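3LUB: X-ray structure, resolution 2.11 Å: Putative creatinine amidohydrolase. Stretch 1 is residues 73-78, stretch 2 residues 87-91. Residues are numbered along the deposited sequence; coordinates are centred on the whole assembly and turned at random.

Stretch 1, residues 73-78: PFGAHN
Stretch 2 (87-91) CIHTR

This is a buried contact between two irregular loop segments of one chain, held by three direct hydrogen bonds and a bridging water. The end-to-end directions, CA 74 to 77 against CA 87 to 90, lie 103° apart, so the segments run roughly perpendicular to each other; register is set by CA-CA separations of 5.1 Å for Ala-76 with Thr-90 and 5.2 Å for His-77 with His-89. The backbones are mostly extended: phi/psi is -115/97 at Phe-74, -98/160 at Gly-75, -97/125 at Ala-76 and -120/170 at His-77, against -80/131, -116/108, -79/131 and -109/129 from Cys-87 to Thr-90.

Gly-75 O accepts twice from one residue, at 2.8 Å from Thr-90 N (N-H...O angle 145°) and at 2.9 Å from Thr-90 OG1. Thr-90 points its CA-to-CB bond toward the first segment, and chi1 of -41° (m) brings OG1 of Thr-90 to that carbonyl and to 3.2 Å from Phe-74 CB. The second anchor is nearly linear: His-77 N donates to His-89 ND1 at 2.9 Å and 171°, in line with the imidazole edge. His-89 chi1 is 171° (t) and chi2 68°, bringing the ring end nearer although its CA-to-CB bond runs sideways.

His-77 (chi1 -67°, m; chi2 -64°) presents one ring face to Cys-87 SG, 4.2 Å from the ring centroid and 17° off the normal; Cys-87 chi1 is 176° (t). At the ring edge, His-77 CD2 lies 3.3 Å from Ile-88 O. Water 1 links three groups, accepting from Gly-75 N at 3.0 Å, donating to Ile-88 O at 2.7 Å and bonding His-77 NE2 at 2.7 Å. Apolar packing is slight: Phe-74 (chi1 -63°, m; chi2 -70°) places CD1 4.5 Å from CG2 of Ile-88 (chi1 -57°, chi2 -50°, both m).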

ATOM      1  N   PRO F  73      12.713  17.744   3.643  1.00 17.50           N
ATOM      2  CA  PRO F  73      13.930  17.282   4.277  1.00 17.71           C
ATOM      3  C   PRO F  73      14.054  15.747   4.340  1.00 18.07           C
ATOM      4  O   PRO F  73      14.699  15.241   5.247  1.00 21.25           O
ATOM      5  CB  PRO F  73      13.773  17.855   5.679  1.00 19.11           C
ATOM      6  CG  PRO F  73      12.306  17.699   5.949  1.00 20.25           C
ATOM      7  CD  PRO F  73      11.610  17.864   4.619  1.00 16.91           C
ATOM      8  N   PHE F  74      13.415  15.026   3.412  1.00 17.64           N
ATOM      9  CA  PHE F  74      13.331  13.563   3.475  1.00 17.06           C
ATOM     10  C   PHE F  74      14.085  12.965   2.294  1.00 17.52           C
ATOM     11  O   PHE F  74      13.534  12.868   1.185  1.00 17.99           O
ATOM     12  CB  PHE F  74      11.871  13.083   3.530  1.00 16.89           C
ATOM     13  CG  PHE F  74      11.146  13.548   4.749  1.00 21.58           C
ATOM     14  CD1 PHE F  74      11.474  13.033   6.000  1.00 22.28           C
ATOM     15  CD2 PHE F  74      10.170  14.513   4.677  1.00 15.40           C
ATOM     16  CE1 PHE F  74      10.872  13.517   7.142  1.00 20.55           C
ATOM     17  CE2 PHE F  74       9.542  14.985   5.835  1.00 18.87           C
ATOM     18  CZ  PHE F  74       9.908  14.488   7.063  1.00 17.23           C
ATOM     19  N   GLY F  75      15.338  12.575   2.578  1.00 17.73           N
ATOM     20  CA  GLY F  75      16.266  11.966   1.629  1.00 17.37           C
ATOM     21  C   GLY F  75      16.323  10.457   1.707  1.00 16.86           C
ATOM     22  O   GLY F  75      15.861   9.887   2.671  1.00 16.76           O
ATOM     23  N   ALA F  76      16.803   9.832   0.628  1.00 16.80           N
ATOM     24  CA  ALA F  76      17.108   8.414   0.539  1.00 16.92           C
ATOM     25  C   ALA F  76      18.603   8.252   0.795  1.00 18.39           C
ATOM     26  O   ALA F  76      19.443   8.814   0.047  1.00 19.93           O
ATOM     27  CB  ALA F  76      16.776   7.894  -0.861  1.00 17.58           C
ATOM     28  N   HIS F  77      18.929   7.417   1.781  1.00 19.36           N
ATOM     29  CA  HIS F  77      20.304   7.275   2.288  1.00 19.61           C
ATOM     30  C   HIS F  77      20.883   5.882   2.166  1.00 20.69           C
ATOM     31  O   HIS F  77      20.173   4.934   1.807  1.00 20.06           O
ATOM     32  CB  HIS F  77      20.351   7.766   3.732  1.00 20.41           C
ATOM     33  CG  HIS F  77      20.113   9.224   3.814  1.00 18.05           C
ATOM     34  ND1 HIS F  77      20.981  10.129   3.249  1.00 20.78           N
ATOM     35  CD2 HIS F  77      19.049   9.936   4.241  1.00 23.48           C
ATOM     36  CE1 HIS F  77      20.493  11.346   3.395  1.00 24.07           C
ATOM     37  NE2 HIS F  77      19.321  11.257   3.991  1.00 20.46           N
ATOM     38  N   ASN F  78      22.194   5.786   2.428  1.00 20.28           N
ATOM     39  CA  ASN F  78      22.931   4.566   2.175  1.00 20.95           C
ATOM     40  C   ASN F  78      23.117   3.727   3.413  1.00 21.95           C
ATOM     41  O   ASN F  78      22.977   4.210   4.541  1.00 21.92           O
ATOM     42  CB  ASN F  78      24.338   4.886   1.616  1.00 21.84           C
ATOM     43  CG  ASN F  78      24.329   5.262   0.170  1.00 22.85           C
ATOM     44  OD1 ASN F  78      23.338   5.757  -0.335  1.00 26.14           O
ATOM     45  ND2 ASN F  78      25.454   5.064  -0.502  1.00 20.17           N
ATOM     46  N   CYS F  87      20.183  11.176  11.326  1.00 20.75           N
ATOM     47  CA  CYS F  87      20.053  10.966   9.888  1.00 21.08           C
ATOM     48  C   CYS F  87      18.744  10.194   9.667  1.00 21.55           C
ATOM     49  O   CYS F  87      18.491   9.212  10.387  1.00 23.11           O
ATOM     50  CB  CYS F  87      21.255  10.191   9.378  1.00 22.56           C
ATOM     51  SG  CYS F  87      21.164   9.793   7.683  1.00 20.53           S
ATOM     52  N   ILE F  88      17.902  10.653   8.743  1.00 19.00           N
ATOM     53  CA  ILE F  88      16.600  10.046   8.529  1.00 19.58           C
ATOM     54  C   ILE F  88      16.502   9.443   7.123  1.00 18.92           C
ATOM     55  O   ILE F  88      16.390  10.193   6.136  1.00 19.17           O
ATOM     56  CB  ILE F  88      15.402  11.062   8.719  1.00 19.22           C
ATOM     57  CG1 ILE F  88      15.421  11.708  10.123  1.00 20.72           C
ATOM     58  CG2 ILE F  88      14.092  10.359   8.479  1.00 15.89           C
ATOM     59  CD1 ILE F  88      15.556  10.684  11.363  1.00 17.37           C
ATOM     60  N   HIS F  89      16.510   8.105   7.022  1.00 18.54           N
ATOM     61  CA  HIS F  89      16.334   7.459   5.717  1.00 18.07           C
ATOM     62  C   HIS F  89      14.842   7.474   5.381  1.00 17.22           C
ATOM     63  O   HIS F  89      13.994   7.062   6.176  1.00 17.74           O
ATOM     64  CB  HIS F  89      16.930   6.032   5.658  1.00 16.64           C
ATOM     65  CG  HIS F  89      16.573   5.297   4.408  1.00 18.99           C
ATOM     66  ND1 HIS F  89      17.045   5.667   3.162  1.00 19.33           N
ATOM     67  CD2 HIS F  89      15.744   4.247   4.199  1.00 19.31           C
ATOM     68  CE1 HIS F  89      16.520   4.878   2.244  1.00 19.55           C
ATOM     69  NE2 HIS F  89      15.704   4.029   2.844  1.00 18.13           N
ATOM     70  N   THR F  90      14.526   7.914   4.180  1.00 17.26           N
ATOM     71  CA  THR F  90      13.177   7.866   3.690  1.00 17.14           C
ATOM     72  C   THR F  90      13.063   6.818   2.594  1.00 16.63           C
ATOM     73  O   THR F  90      13.835   6.844   1.636  1.00 17.28           O
ATOM     74  CB  THR F  90      12.794   9.245   3.120  1.00 16.55           C
ATOM     75  OG1 THR F  90      13.319  10.256   3.995  1.00 17.89           O
ATOM     76  CG2 THR F  90      11.328   9.369   3.017  1.00 15.00           C
ATOM     77  N   ARG F  91      12.083   5.923   2.712  1.00 14.75           N
ATOM     78  CA  ARG F  91      11.790   4.956   1.643  1.00 15.76           C
ATOM     79  C   ARG F  91      11.263   5.661   0.402  1.00 16.92           C
ATOM     80  O   ARG F  91      10.581   6.688   0.493  1.00 16.17           O
ATOM     81  CB  ARG F  91      10.777   3.899   2.073  1.00 15.73           C
ATOM     82  CG  ARG F  91      11.249   2.885   3.095  1.00 18.89           C
ATOM     83  CD  ARG F  91      10.075   2.134   3.718  1.00 18.91           C
ATOM     84  NE  ARG F  91       9.208   3.036   4.476  1.00 23.94           N
ATOM     85  CZ  ARG F  91       8.110   2.684   5.136  1.00 26.39           C
ATOM     86  NH1 ARG F  91       7.706   1.438   5.134  1.00 28.99           N
ATOM     87  NH2 ARG F  91       7.408   3.590   5.807  1.00 24.94           N
TER
HETATM   88  O   HOH W   1      17.141  12.453   4.970  1.00 11.16           O